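Local coordinates for protein cysteine protease S273R (African swine fever virus pig/Kenya/KEN-50/1950, PDB 6LJ9) that probably acts as a Ulp1-like cysteine protease that cuts the viral pp220 and pp62 polyproteins into core-shell proteins and blunts host innate immune signalling, at residues E137-E142 with V146-N151; K131-E136 with V174-D179; R99-I102 with K106-N109. One frame throughout, in Å; residues are numbered along the deposited sequence.

Interaction 1: E137-E142 with V146-N151; sequences ELQYVE and VKRPCN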
ATOM      1  N   GLU B 137     -17.687  -3.149   0.570  1.00 23.60           N
ATOM      2  CA  GLU B 137     -18.280  -2.146   1.440  1.00 24.70           C
ATOM      3  C   GLU B 137     -17.990  -0.753   0.898  1.00 26.93           C
ATOM      4  O   GLU B 137     -16.879  -0.474   0.437  1.00 23.04           O
ATOM      5  CB  GLU B 137     -17.748  -2.266   2.872  1.00 24.81           C
ATOM      6  CG  GLU B 137     -18.342  -3.416   3.670  1.00 47.00           C
ATOM      7  CD  GLU B 137     -19.728  -3.105   4.205  1.00 48.18           C
ATOM      8  OE1 GLU B 137     -20.354  -4.007   4.801  1.00 54.92           O
ATOM      9  OE2 GLU B 137     -20.192  -1.958   4.036  1.00 58.46           O
ATOM     10  N   LEU B 138     -18.996   0.117   0.958  1.00 25.95           N
ATOM     11  CA  LEU B 138     -18.846   1.489   0.497  1.00 31.29           C
ATOM     12  C   LEU B 138     -18.079   2.315   1.521  1.00 36.29           C
ATOM     13  O   LEU B 138     -18.453   2.370   2.698  1.00 33.33           O
ATOM     14  CB  LEU B 138     -20.213   2.122   0.238  1.00 43.77           C
ATOM     15  CG  LEU B 138     -20.889   1.865  -1.108  1.00 57.20           C
ATOM     16  CD1 LEU B 138     -22.314   2.388  -1.079  1.00 50.91           C
ATOM     17  CD2 LEU B 138     -20.106   2.525  -2.231  1.00 67.37           C
ATOM     18  N   GLN B 139     -17.002   2.947   1.071  1.00 24.57           N
ATOM     19  CA  GLN B 139     -16.296   3.972   1.821  1.00 29.59           C
ATOM     20  C   GLN B 139     -16.267   5.246   0.988  1.00 31.49           C
ATOM     21  O   GLN B 139     -16.554   5.237  -0.212  1.00 25.50           O
ATOM     22  CB  GLN B 139     -14.873   3.529   2.183  1.00 12.45           C
ATOM     23  CG  GLN B 139     -13.928   3.422   1.002  1.00 15.17           C
ATOM     24  CD  GLN B 139     -12.560   2.922   1.414  1.00 16.61           C
ATOM     25  OE1 GLN B 139     -12.157   1.819   1.048  1.00 21.28           O
ATOM     26  NE2 GLN B 139     -11.840   3.730   2.183  1.00 12.41           N
ATOM     27  N   TYR B 140     -15.916   6.353   1.632  1.00 36.87           N
ATOM     28  CA  TYR B 140     -15.973   7.663   0.993  1.00 40.91           C
ATOM     29  C   TYR B 140     -14.574   8.265   0.970  1.00 35.83           C
ATOM     30  O   TYR B 140     -14.084   8.778   1.981  1.00 38.61           O
ATOM     31  CB  TYR B 140     -16.985   8.558   1.698  1.00 25.97           C
ATOM     32  CG  TYR B 140     -18.400   8.079   1.467  1.00 33.88           C
ATOM     33  CD1 TYR B 140     -18.982   7.137   2.305  1.00 30.49           C
ATOM     34  CD2 TYR B 140     -19.141   8.541   0.388  1.00 37.04           C
ATOM     35  CE1 TYR B 140     -20.270   6.685   2.087  1.00 31.76           C
ATOM     36  CE2 TYR B 140     -20.429   8.096   0.161  1.00 34.82           C
ATOM     37  CZ  TYR B 140     -20.989   7.167   1.013  1.00 39.58           C
ATOM     38  OH  TYR B 140     -22.272   6.722   0.789  1.00 52.99           O
ATOM     39  N   VAL B 141     -13.941   8.184  -0.198  1.00 30.85           N
ATOM     40  CA  VAL B 141     -12.618   8.738  -0.450  1.00 31.75           C
ATOM     41  C   VAL B 141     -12.798  10.004  -1.273  1.00 50.73           C
ATOM     42  O   VAL B 141     -13.493   9.988  -2.298  1.00 47.62           O
ATOM     43  CB  VAL B 141     -11.719   7.720  -1.173  1.00 35.04           C
ATOM     44  CG1 VAL B 141     -10.357   8.317  -1.453  1.00 36.52           C
ATOM     45  CG2 VAL B 141     -11.594   6.449  -0.347  1.00 45.08           C
ATOM     46  N   GLU B 142     -12.169  11.090  -0.831  1.00 73.28           N
ATOM     47  CA  GLU B 142     -12.445  12.444  -1.333  1.00 83.79           C
ATOM     48  C   GLU B 142     -13.930  12.687  -1.067  1.00 79.73           C
ATOM     49  O   GLU B 142     -14.379  12.496   0.075  1.00 82.96           O
ATOM     50  CB  GLU B 142     -12.001  12.588  -2.787  1.00 84.52           C
ATOM     51  CG  GLU B 142     -10.631  12.000  -3.087  1.00 95.87           C
ATOM     52  CD  GLU B 142     -10.098  12.417  -4.445  1.00103.53           C
ATOM     53  OE1 GLU B 142     -10.430  13.532  -4.896  1.00106.54           O
ATOM     54  OE2 GLU B 142      -9.350  11.628  -5.061  1.00 99.48           O
ATOM     55  N   VAL B 146     -16.655   4.694  -2.843  1.00 27.45           N
ATOM     56  CA  VAL B 146     -15.602   3.807  -3.330  1.00 19.06           C
ATOM     57  C   VAL B 146     -15.782   2.433  -2.701  1.00 26.42           C
ATOM     58  O   VAL B 146     -16.051   2.314  -1.502  1.00 31.92           O
ATOM     59  CB  VAL B 146     -14.202   4.386  -3.022  1.00 31.36           C
ATOM     60  CG1 VAL B 146     -13.156   3.285  -2.977  1.00 28.25           C
ATOM     61  CG2 VAL B 146     -13.820   5.437  -4.053  1.00 24.88           C
ATOM     62  N   LYS B 147     -15.636   1.391  -3.521  1.00 20.92           N
ATOM     63  CA  LYS B 147     -15.564   0.012  -3.050  1.00 29.35           C
ATOM     64  C   LYS B 147     -14.242  -0.580  -3.513  1.00 31.59           C
ATOM     65  O   LYS B 147     -13.970  -0.631  -4.718  1.00 41.33           O
ATOM     66  CB  LYS B 147     -16.739  -0.822  -3.564  1.00 30.12           C
ATOM     67  CG  LYS B 147     -18.094  -0.284  -3.155  1.00 39.60           C
ATOM     68  CD  LYS B 147     -19.097  -1.399  -2.896  1.00 40.14           C
ATOM     69  CE  LYS B 147     -19.244  -2.315  -4.097  1.00 46.70           C
ATOM     70  NZ  LYS B 147     -20.641  -2.817  -4.242  1.00 59.71           N
ATOM     71  N   ARG B 148     -13.426  -1.024  -2.560  1.00 27.07           N
ATOM     72  CA  ARG B 148     -12.091  -1.522  -2.856  1.00 20.94           C
ATOM     73  C   ARG B 148     -11.661  -2.452  -1.736  1.00 33.48           C
ATOM     74  O   ARG B 148     -12.100  -2.280  -0.592  1.00 29.96           O
ATOM     75  CB  ARG B 148     -11.093  -0.364  -3.005  1.00 17.41           C
ATOM     76  CG  ARG B 148     -10.910   0.450  -1.736  1.00 21.17           C
ATOM     77  CD  ARG B 148      -9.998   1.642  -1.959  1.00 27.07           C
ATOM     78  NE  ARG B 148      -9.654   2.299  -0.701  1.00 17.81           N
ATOM     79  CZ  ARG B 148      -8.928   3.408  -0.609  1.00 25.96           C
ATOM     80  NH1 ARG B 148      -8.467   3.996  -1.704  1.00 24.72           N
ATOM     81  NH2 ARG B 148      -8.665   3.930   0.580  1.00 19.81           N
ATOM     82  N   PRO B 149     -10.822  -3.448  -2.025  1.00 28.60           N
ATOM     83  CA  PRO B 149     -10.352  -4.350  -0.965  1.00 30.55           C
ATOM     84  C   PRO B 149      -9.423  -3.624  -0.003  1.00 26.18           C
ATOM     85  O   PRO B 149      -8.439  -3.006  -0.412  1.00 37.25           O
ATOM     86  CB  PRO B 149      -9.621  -5.455  -1.736  1.00 33.26           C
ATOM     87  CG  PRO B 149      -9.215  -4.807  -3.018  1.00 29.52           C
ATOM     88  CD  PRO B 149     -10.311  -3.836  -3.350  1.00 22.17           C
ATOM     89  N   CYS B 150      -9.747  -3.706   1.285  1.00 17.09           N
ATOM     90  CA  CYS B 150      -8.995  -3.043   2.341  1.00 14.81           C
ATOM     91  C   CYS B 150      -8.565  -4.071   3.378  1.00 25.95           C
ATOM     92  O   CYS B 150      -9.383  -4.881   3.828  1.00 33.35           O
ATOM     93  CB  CYS B 150      -9.833  -1.945   3.004  1.00 15.36           C
ATOM     94  SG  CYS B 150     -10.404  -0.651   1.879  1.00 23.98           S
ATOM     95  N   ASN B 151      -7.284  -4.039   3.748  1.00 19.92           N
ATOM     96  CA  ASN B 151      -6.750  -4.883   4.811  1.00 27.40           C
ATOM     97  C   ASN B 151      -6.448  -4.094   6.080  1.00 25.35           C
ATOM     98  O   ASN B 151      -5.803  -4.623   6.991  1.00 25.14           O
ATOM     99  CB  ASN B 151      -5.499  -5.628   4.332  1.00 21.61           C
ATOM    100  CG  ASN B 151      -4.448  -4.703   3.740  1.00 28.32           C
ATOM    101  OD1 ASN B 151      -4.499  -3.487   3.913  1.00 30.20           O
ATOM    102  ND2 ASN B 151      -3.482  -5.288   3.040  1.00 31.71           N
TER
HETATM  103  O   HOH W   1     -14.369   0.032   0.242  1.00 26.09           O
HETATM  104  O   HOH W   2     -14.525  -2.717   1.064  1.00 26.37           O

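Interaction 2: K131-E136 with V174-D179; sequences KVYKGE and VDMRGD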
ATOM      1  N   LYS B 131     -16.647  -8.212   4.264  1.00 28.97           N
ATOM      2  CA  LYS B 131     -16.929  -7.471   3.039  1.00 24.76           C
ATOM      3  C   LYS B 131     -15.954  -6.313   2.858  1.00 25.99           C
ATOM      4  O   LYS B 131     -15.660  -5.920   1.724  1.00 36.52           O
ATOM      5  CB  LYS B 131     -18.372  -6.962   3.045  1.00 32.03           C
ATOM      6  CG  LYS B 131     -19.430  -8.049   3.199  1.00 38.18           C
ATOM      7  CD  LYS B 131     -20.829  -7.452   3.294  1.00 50.06           C
ATOM      8  CE  LYS B 131     -21.448  -7.223   1.927  1.00 61.39           C
ATOM      9  NZ  LYS B 131     -21.932  -8.499   1.334  1.00 73.53           N
ATOM     10  N   VAL B 132     -15.442  -5.761   3.960  1.00 27.92           N
ATOM     11  CA  VAL B 132     -14.393  -4.747   3.870  1.00 17.57           C
ATOM     12  C   VAL B 132     -13.135  -5.348   3.260  1.00 26.88           C
ATOM     13  O   VAL B 132     -12.507  -4.759   2.372  1.00 18.67           O
ATOM     14  CB  VAL B 132     -14.110  -4.140   5.257  1.00 17.62           C
ATOM     15  CG1 VAL B 132     -12.867  -3.264   5.214  1.00 15.06           C
ATOM     16  CG2 VAL B 132     -15.303  -3.342   5.735  1.00 18.93           C
ATOM     17  N   TYR B 133     -12.753  -6.540   3.725  1.00 28.97           N
ATOM     18  CA  TYR B 133     -11.559  -7.194   3.205  1.00 22.76           C
ATOM     19  C   TYR B 133     -11.737  -7.595   1.746  1.00 31.37           C
ATOM     20  O   TYR B 133     -10.793  -7.507   0.952  1.00 26.90           O
ATOM     21  CB  TYR B 133     -11.223  -8.412   4.065  1.00 22.15           C
ATOM     22  CG  TYR B 133      -9.894  -9.053   3.742  1.00 25.29           C
ATOM     23  CD1 TYR B 133      -8.726  -8.627   4.362  1.00 15.71           C
ATOM     24  CD2 TYR B 133      -9.807 -10.090   2.822  1.00 27.47           C
ATOM     25  CE1 TYR B 133      -7.510  -9.213   4.071  1.00 26.37           C
ATOM     26  CE2 TYR B 133      -8.597 -10.680   2.526  1.00 28.57           C
ATOM     27  CZ  TYR B 133      -7.452 -10.240   3.152  1.00 35.05           C
ATOM     28  OH  TYR B 133      -6.248 -10.834   2.851  1.00 42.01           O
ATOM     29  N   LYS B 134     -12.939  -8.032   1.373  1.00 27.31           N
ATOM     30  CA  LYS B 134     -13.207  -8.472   0.010  1.00 26.80           C
ATOM     31  C   LYS B 134     -13.447  -7.319  -0.956  1.00 34.90           C
ATOM     32  O   LYS B 134     -13.490  -7.549  -2.169  1.00 31.94           O
ATOM     33  CB  LYS B 134     -14.415  -9.412  -0.009  1.00 34.24           C
ATOM     34  CG  LYS B 134     -14.126 -10.811   0.508  1.00 39.52           C
ATOM     35  CD  LYS B 134     -15.365 -11.686   0.421  1.00 63.54           C
ATOM     36  CE  LYS B 134     -14.999 -13.149   0.231  1.00 72.53           C
ATOM     37  NZ  LYS B 134     -14.113 -13.649   1.315  1.00 64.88           N
ATOM     38  N   GLY B 135     -13.602  -6.098  -0.456  1.00 19.54           N
ATOM     39  CA  GLY B 135     -13.869  -4.967  -1.322  1.00 27.56           C
ATOM     40  C   GLY B 135     -15.320  -4.819  -1.718  1.00 33.69           C
ATOM     41  O   GLY B 135     -15.614  -4.510  -2.880  1.00 31.88           O
ATOM     42  N   GLU B 136     -16.243  -5.033  -0.780  1.00 24.63           N
ATOM     43  CA  GLU B 136     -17.668  -4.970  -1.070  1.00 31.70           C
ATOM     44  C   GLU B 136     -18.406  -3.999  -0.157  1.00 28.47           C
ATOM     45  O   GLU B 136     -19.641  -4.026  -0.111  1.00 38.38           O
ATOM     46  CB  GLU B 136     -18.289  -6.370  -0.972  1.00 28.64           C
ATOM     47  CG  GLU B 136     -17.604  -7.410  -1.853  1.00 53.16           C
ATOM     48  CD  GLU B 136     -18.175  -8.803  -1.669  1.00 68.75           C
ATOM     49  OE1 GLU B 136     -19.058  -8.975  -0.802  1.00 72.82           O
ATOM     50  OE2 GLU B 136     -17.741  -9.727  -2.388  1.00 73.72           O
ATOM     51  N   VAL B 174      -8.149  -2.061  12.951  1.00 18.75           N
ATOM     52  CA  VAL B 174      -8.183  -3.474  12.594  1.00 21.07           C
ATOM     53  C   VAL B 174      -7.087  -3.705  11.565  1.00 23.54           C
ATOM     54  O   VAL B 174      -7.154  -3.183  10.444  1.00 18.35           O
ATOM     55  CB  VAL B 174      -9.554  -3.897  12.050  1.00 22.13           C
ATOM     56  CG1 VAL B 174      -9.530  -5.359  11.628  1.00 27.29           C
ATOM     57  CG2 VAL B 174     -10.635  -3.653  13.089  1.00 20.19           C
ATOM     58  N   ASP B 175      -6.075  -4.480  11.939  1.00 24.22           N
ATOM     59  CA  ASP B 175      -4.934  -4.754  11.076  1.00 22.03           C
ATOM     60  C   ASP B 175      -5.106  -6.148  10.482  1.00 27.42           C
ATOM     61  O   ASP B 175      -5.014  -7.150  11.199  1.00 23.65           O
ATOM     62  CB  ASP B 175      -3.626  -4.636  11.855  1.00 20.61           C
ATOM     63  CG  ASP B 175      -2.403  -4.681  10.959  1.00 26.50           C
ATOM     64  OD1 ASP B 175      -2.559  -4.808   9.727  1.00 27.17           O
ATOM     65  OD2 ASP B 175      -1.278  -4.585  11.493  1.00 37.33           O
HETATM   66  N   MSE B 176      -5.361  -6.207   9.180  1.00 13.90           N
HETATM   67  CA  MSE B 176      -5.539  -7.475   8.482  1.00 23.28           C
HETATM   68  C   MSE B 176      -4.437  -7.685   7.447  1.00 20.16           C
HETATM   69  O   MSE B 176      -4.648  -8.332   6.422  1.00 20.72           O
HETATM   70  CB  MSE B 176      -6.914  -7.525   7.811  1.00 16.97           C
HETATM   71  CG  MSE B 176      -8.081  -7.425   8.782  1.00 24.85           C
HETATM   72 SE   MSE B 176      -9.784  -7.080   7.893  0.76 31.36          SE
HETATM   73  CE  MSE B 176      -9.489  -5.221   7.388  1.00 27.86           C
ATOM     74  N   ARG B 177      -3.258  -7.128   7.729  1.00 16.12           N
ATOM     75  CA  ARG B 177      -2.111  -7.244   6.835  1.00 24.63           C
ATOM     76  C   ARG B 177      -1.206  -8.416   7.189  1.00 25.67           C
ATOM     77  O   ARG B 177      -0.649  -9.058   6.294  1.00 26.33           O
ATOM     78  CB  ARG B 177      -1.293  -5.948   6.854  1.00 23.06           C
ATOM     79  CG  ARG B 177      -2.018  -4.729   6.310  1.00 21.90           C
ATOM     80  CD  ARG B 177      -1.261  -3.453   6.643  1.00 14.17           C
ATOM     81  NE  ARG B 177      -1.149  -3.257   8.086  1.00 14.63           N
ATOM     82  CZ  ARG B 177      -0.651  -2.166   8.656  1.00 20.42           C
ATOM     83  NH1 ARG B 177      -0.217  -1.164   7.904  1.00 18.67           N
ATOM     84  NH2 ARG B 177      -0.588  -2.073   9.978  1.00 12.94           N
ATOM     85  N   GLY B 178      -1.039  -8.713   8.476  1.00 31.30           N
ATOM     86  CA  GLY B 178      -0.082  -9.703   8.913  1.00 36.11           C
ATOM     87  C   GLY B 178      -0.673 -11.093   9.041  1.00 46.95           C
ATOM     88  O   GLY B 178      -1.841 -11.345   8.736  1.00 53.34           O
ATOM     89  N   ASP B 179       0.169 -12.013   9.516  1.00 30.93           N
ATOM     90  CA  ASP B 179      -0.270 -13.392   9.679  1.00 20.46           C
ATOM     91  C   ASP B 179      -1.206 -13.549  10.867  1.00 31.77           C
ATOM     92  O   ASP B 179      -1.992 -14.503  10.896  1.00 40.29           O
ATOM     93  CB  ASP B 179       0.934 -14.324   9.827  1.00 38.77           C
ATOM     94  CG  ASP B 179       0.589 -15.778   9.531  1.00 51.88           C
ATOM     95  OD1 ASP B 179      -0.070 -16.041   8.503  1.00 57.86           O
ATOM     96  OD2 ASP B 179       0.982 -16.660  10.323  1.00 53.90           O
TER
HETATM   97  O   HOH W   3      -3.750  -9.545   3.776  1.00 42.36           O

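Interaction 3: R99-I102 with K106-N109; sequences RWAI and KFFN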
ATOM      1  N   ARG B  99      -8.954  11.797   3.828  1.00 19.89           N
ATOM      2  CA  ARG B  99      -7.765  12.147   3.057  1.00 24.93           C
ATOM      3  C   ARG B  99      -6.706  11.053   3.130  1.00 25.70           C
ATOM      4  O   ARG B  99      -5.992  10.810   2.150  1.00 28.52           O
ATOM      5  CB  ARG B  99      -7.189  13.476   3.547  1.00 25.21           C
ATOM      6  CG  ARG B  99      -7.928  14.701   3.031  1.00 30.44           C
ATOM      7  CD  ARG B  99      -7.471  15.970   3.734  1.00 37.96           C
ATOM      8  NE  ARG B  99      -7.994  17.165   3.079  1.00 35.87           N
ATOM      9  CZ  ARG B  99      -9.223  17.640   3.257  1.00 34.73           C
ATOM     10  NH1 ARG B  99     -10.065  17.020   4.072  1.00 28.30           N
ATOM     11  NH2 ARG B  99      -9.612  18.733   2.615  1.00 40.89           N
ATOM     12  N   TRP B 100      -6.585  10.387   4.282  1.00 25.35           N
ATOM     13  CA  TRP B 100      -5.621   9.298   4.403  1.00 20.95           C
ATOM     14  C   TRP B 100      -6.006   8.112   3.530  1.00 23.38           C
ATOM     15  O   TRP B 100      -5.130   7.366   3.078  1.00 32.02           O
ATOM     16  CB  TRP B 100      -5.495   8.866   5.863  1.00 21.45           C
ATOM     17  CG  TRP B 100      -4.841   9.888   6.739  1.00 22.36           C
ATOM     18  CD1 TRP B 100      -4.268  11.063   6.345  1.00 25.85           C
ATOM     19  CD2 TRP B 100      -4.690   9.827   8.162  1.00 18.14           C
ATOM     20  NE1 TRP B 100      -3.771  11.736   7.434  1.00 26.04           N
ATOM     21  CE2 TRP B 100      -4.018  10.998   8.562  1.00 29.32           C
ATOM     22  CE3 TRP B 100      -5.061   8.894   9.136  1.00 23.24           C
ATOM     23  CZ2 TRP B 100      -3.708  11.262   9.895  1.00 25.43           C
ATOM     24  CZ3 TRP B 100      -4.752   9.158  10.458  1.00 23.43           C
ATOM     25  CH2 TRP B 100      -4.082  10.332  10.826  1.00 22.39           C
ATOM     26  N   ALA B 101      -7.304   7.922   3.282  1.00 17.50           N
ATOM     27  CA  ALA B 101      -7.751   6.844   2.408  1.00 25.12           C
ATOM     28  C   ALA B 101      -7.327   7.063   0.961  1.00 29.56           C
ATOM     29  O   ALA B 101      -7.297   6.102   0.186  1.00 21.87           O
ATOM     30  CB  ALA B 101      -9.268   6.693   2.494  1.00 17.91           C
ATOM     31  N   ILE B 102      -7.007   8.302   0.583  1.00 29.68           N
ATOM     32  CA  ILE B 102      -6.465   8.560  -0.748  1.00 27.22           C
ATOM     33  C   ILE B 102      -5.059   7.985  -0.863  1.00 19.66           C
ATOM     34  O   ILE B 102      -4.730   7.283  -1.826  1.00 45.18           O
ATOM     35  CB  ILE B 102      -6.475  10.070  -1.048  1.00 30.24           C
ATOM     36  CG1 ILE B 102      -7.838  10.680  -0.725  1.00 28.89           C
ATOM     37  CG2 ILE B 102      -6.104  10.328  -2.500  1.00 24.59           C
ATOM     38  CD1 ILE B 102      -7.868  12.190  -0.829  1.00 38.91           C
ATOM     39  N   LYS B 106      -5.416   0.792   0.640  1.00 28.22           N
ATOM     40  CA  LYS B 106      -5.994  -0.396   1.258  1.00 23.30           C
ATOM     41  C   LYS B 106      -6.527  -0.105   2.656  1.00 26.75           C
ATOM     42  O   LYS B 106      -6.634  -1.018   3.481  1.00 30.41           O
ATOM     43  CB  LYS B 106      -4.969  -1.533   1.303  1.00 24.48           C
ATOM     44  CG  LYS B 106      -4.565  -2.063  -0.064  1.00 35.98           C
ATOM     45  CD  LYS B 106      -3.823  -3.388   0.051  1.00 48.31           C
ATOM     46  CE  LYS B 106      -3.422  -3.923  -1.316  1.00 47.61           C
ATOM     47  NZ  LYS B 106      -2.409  -3.059  -1.984  1.00 48.24           N
ATOM     48  N   PHE B 107      -6.863   1.150   2.934  1.00 20.63           N
ATOM     49  CA  PHE B 107      -7.333   1.585   4.242  1.00 16.67           C
ATOM     50  C   PHE B 107      -8.808   1.949   4.158  1.00 18.18           C
ATOM     51  O   PHE B 107      -9.213   2.720   3.280  1.00 20.90           O
ATOM     52  CB  PHE B 107      -6.512   2.778   4.737  1.00 13.96           C
ATOM     53  CG  PHE B 107      -7.097   3.463   5.937  1.00 12.74           C
ATOM     54  CD1 PHE B 107      -7.149   2.819   7.161  1.00 20.21           C
ATOM     55  CD2 PHE B 107      -7.583   4.758   5.843  1.00 16.77           C
ATOM     56  CE1 PHE B 107      -7.684   3.449   8.269  1.00 14.55           C
ATOM     57  CE2 PHE B 107      -8.119   5.393   6.947  1.00 16.73           C
ATOM     58  CZ  PHE B 107      -8.169   4.738   8.161  1.00 17.08           C
ATOM     59  N   PHE B 108      -9.606   1.393   5.067  1.00 21.49           N
ATOM     60  CA  PHE B 108     -11.041   1.644   5.112  1.00 21.79           C
ATOM     61  C   PHE B 108     -11.318   2.641   6.231  1.00 27.23           C
ATOM     62  O   PHE B 108     -11.089   2.344   7.408  1.00 20.36           O
ATOM     63  CB  PHE B 108     -11.816   0.344   5.327  1.00 16.29           C
ATOM     64  CG  PHE B 108     -13.303   0.488   5.155  1.00 16.04           C
ATOM     65  CD1 PHE B 108     -14.097   0.942   6.195  1.00 14.54           C
ATOM     66  CD2 PHE B 108     -13.909   0.161   3.953  1.00 12.33           C
ATOM     67  CE1 PHE B 108     -15.464   1.075   6.041  1.00 17.11           C
ATOM     68  CE2 PHE B 108     -15.279   0.289   3.792  1.00 22.85           C
ATOM     69  CZ  PHE B 108     -16.056   0.748   4.839  1.00 14.58           C
ATOM     70  N   ASN B 109     -11.811   3.820   5.864  1.00 28.25           N
ATOM     71  CA  ASN B 109     -12.166   4.843   6.835  1.00 30.89           C
ATOM     72  C   ASN B 109     -13.652   4.729   7.154  1.00 26.47           C
ATOM     73  O   ASN B 109     -14.486   4.696   6.244  1.00 36.14           O
ATOM     74  CB  ASN B 109     -11.826   6.234   6.301  1.00 21.44           C
ATOM     75  CG  ASN B 109     -12.414   6.490   4.931  1.00 32.88           C
ATOM     76  OD1 ASN B 109     -12.044   5.839   3.954  1.00 34.78           O
ATOM     77  ND2 ASN B 109     -13.336   7.442   4.850  1.00 26.96           N
TER

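Interaction 1: E137-E142 with V146-N151
Gln139 and Val146 form an antiparallel hydrogen-bonded pair at the open end of a tight hairpin, Gln139 N giving an almost straight bond (178°) to Val146 O at 2.8 Å and Val146 N returning a more bent one to Gln139 O at 2.7 Å. Beyond this pair the two chains diverge. The side chains of the pair lie alongside each other on the same face, Gln139 CG 4.1 Å from Val146 CG1, and Val141, also on that side, adds a looser apolar touch to Val146. Gln139 carries the polar part of the contact. Its CG sits between the backbone N and the carbonyl carbon (chi1 69°), and from there the chain runs extended, crossing Arg148 at about a right angle and ending by Cys150. The amide stands nearly perpendicular to the guanidinium (87°). Its OE1 takes a weak bond from Arg148 NE at 3.1 Å and lies equally close, 3.1 Å, to Cys150 SG. Val141 CG2 rests over one guanidinium face near its rim, 4.0 Å from Arg148 NH2. On the outer side Leu138 CD2 packs on the aliphatic part of Lys147, 3.6 Å from its CG. Where the backbones have parted, water takes over: one molecule accepts from Arg148 N and also meets Glu137 O and Gln139 OE1, and a second links Glu137 N to Arg148 O. The stronger polar partners of both long side chains lie in the neighbouring strand and helix: Gln139 NE2 reaches Asn109 OD1 and Phe107 O, and Arg148 NH2 reaches Ala101 O and Phe107 O. The hairpin is thus tied inward through the polar ends of Gln139 and Arg148. The two backbone carbonyls at Arg148 NH2 would probably help stabilise its positive charge, and the waters bridge backbone groups where the diverging chains no longer pair.

Interaction 2: K131-E136 with V174-D179
Tyr133, in the last turn of helix 129-134, lays the rim of its ring along Met176, which is selenomethionine here. Ring atom CD1 lies 4.0 Å from Met176 SE and CE1 3.8 Å from Met176 O, which meets the ring at its edge; the two side chains run antiparallel past one another. The selenium lies obliquely to the ring, 71° off its normal. A turn about the CG-SE bond (chi3 -72°) brings CE near Val132 CG1. A water extends the edge contact, 3.0 Å from Tyr133 OH and donating to Met176 O. The Tyr133 ring also meets that of Trp181, and Asn246 of the second subunit packs on Tyr133. Behind Met176 the chain is fixed by Asp175: OD1 accepts from Arg177 N, an Asx turn, and from Arg177 NE at 2.7 Å on the opposite face of the carboxylate, while OD2 takes Arg177 NH2 and also pairs with Arg243. The helix itself closes in a Schellman motif at Gly135. This is a Met-aromatic contact fastening a helix end to the residue just past strand 169-175 of the mixed sheet in this Ulp1-like protease.

Interaction 3: R99-I102 with K106-N109
Ala101 and Phe107 make the central touch of a helix-loop-strand connection, in which helix 90-103 is followed within a few residues by strand 107-109, an outermost strand of the mixed sheet in this Ulp1-like fold. The phenyl ring meets the helix with its edge: CD2 lies 4.0 Å from Ala101 CA, which sits near the ring plane, and 4.2 Å from Ala101 CB. Ring atom CE2 continues the contact to Trp100, 4.5 Å from its CB, so the ring borders the helix backbone while the indole itself projects elsewhere, toward Leu237 and Ile240 and a cation-pi partner, Arg241. Phe107 has its CG anti to the backbone N (chi1 168°), which carries the ring from the strand toward the helix and on to Ile240 and Leu244. All three of these apolar partners belong to helix 232-244, whose first residue is the probable nucleophile Cys232; the contact itself lies away from the active site. Asn109 comes back to the helix on the same side of the strand as Phe107. With chi1 at 52° its CG is tucked over the backbone, and its amide is held at both ends, ND2 by Tyr140 O and OD1 by Gln139 NE2. Thus fixed, Asn109 OD1 comes within 3.3 Å of the methyl CB of Ala101.

Overall arrangement
Interaction 3 is buried and nearest the centre of the chain, a mainly apolar helix-on-strand contact. Interaction 2 is also buried but further out, a Met-aromatic packing of a helix end with one bridging water, close to the second subunit. Interaction 1 is only partly buried, with exposed Leu138 and Lys147 on its outside, and relies most on hydrogen bonds and water. It sits between the others: residues 146-151 reach Val132 and Met176 through backbone bonds of Cys150 and Asn151, and Arg148 and Gln139 bond to Ala101 and Asn109. Interactions 2 and 3 both reach the mixed sheet, and meet where Val132 packs on Phe108.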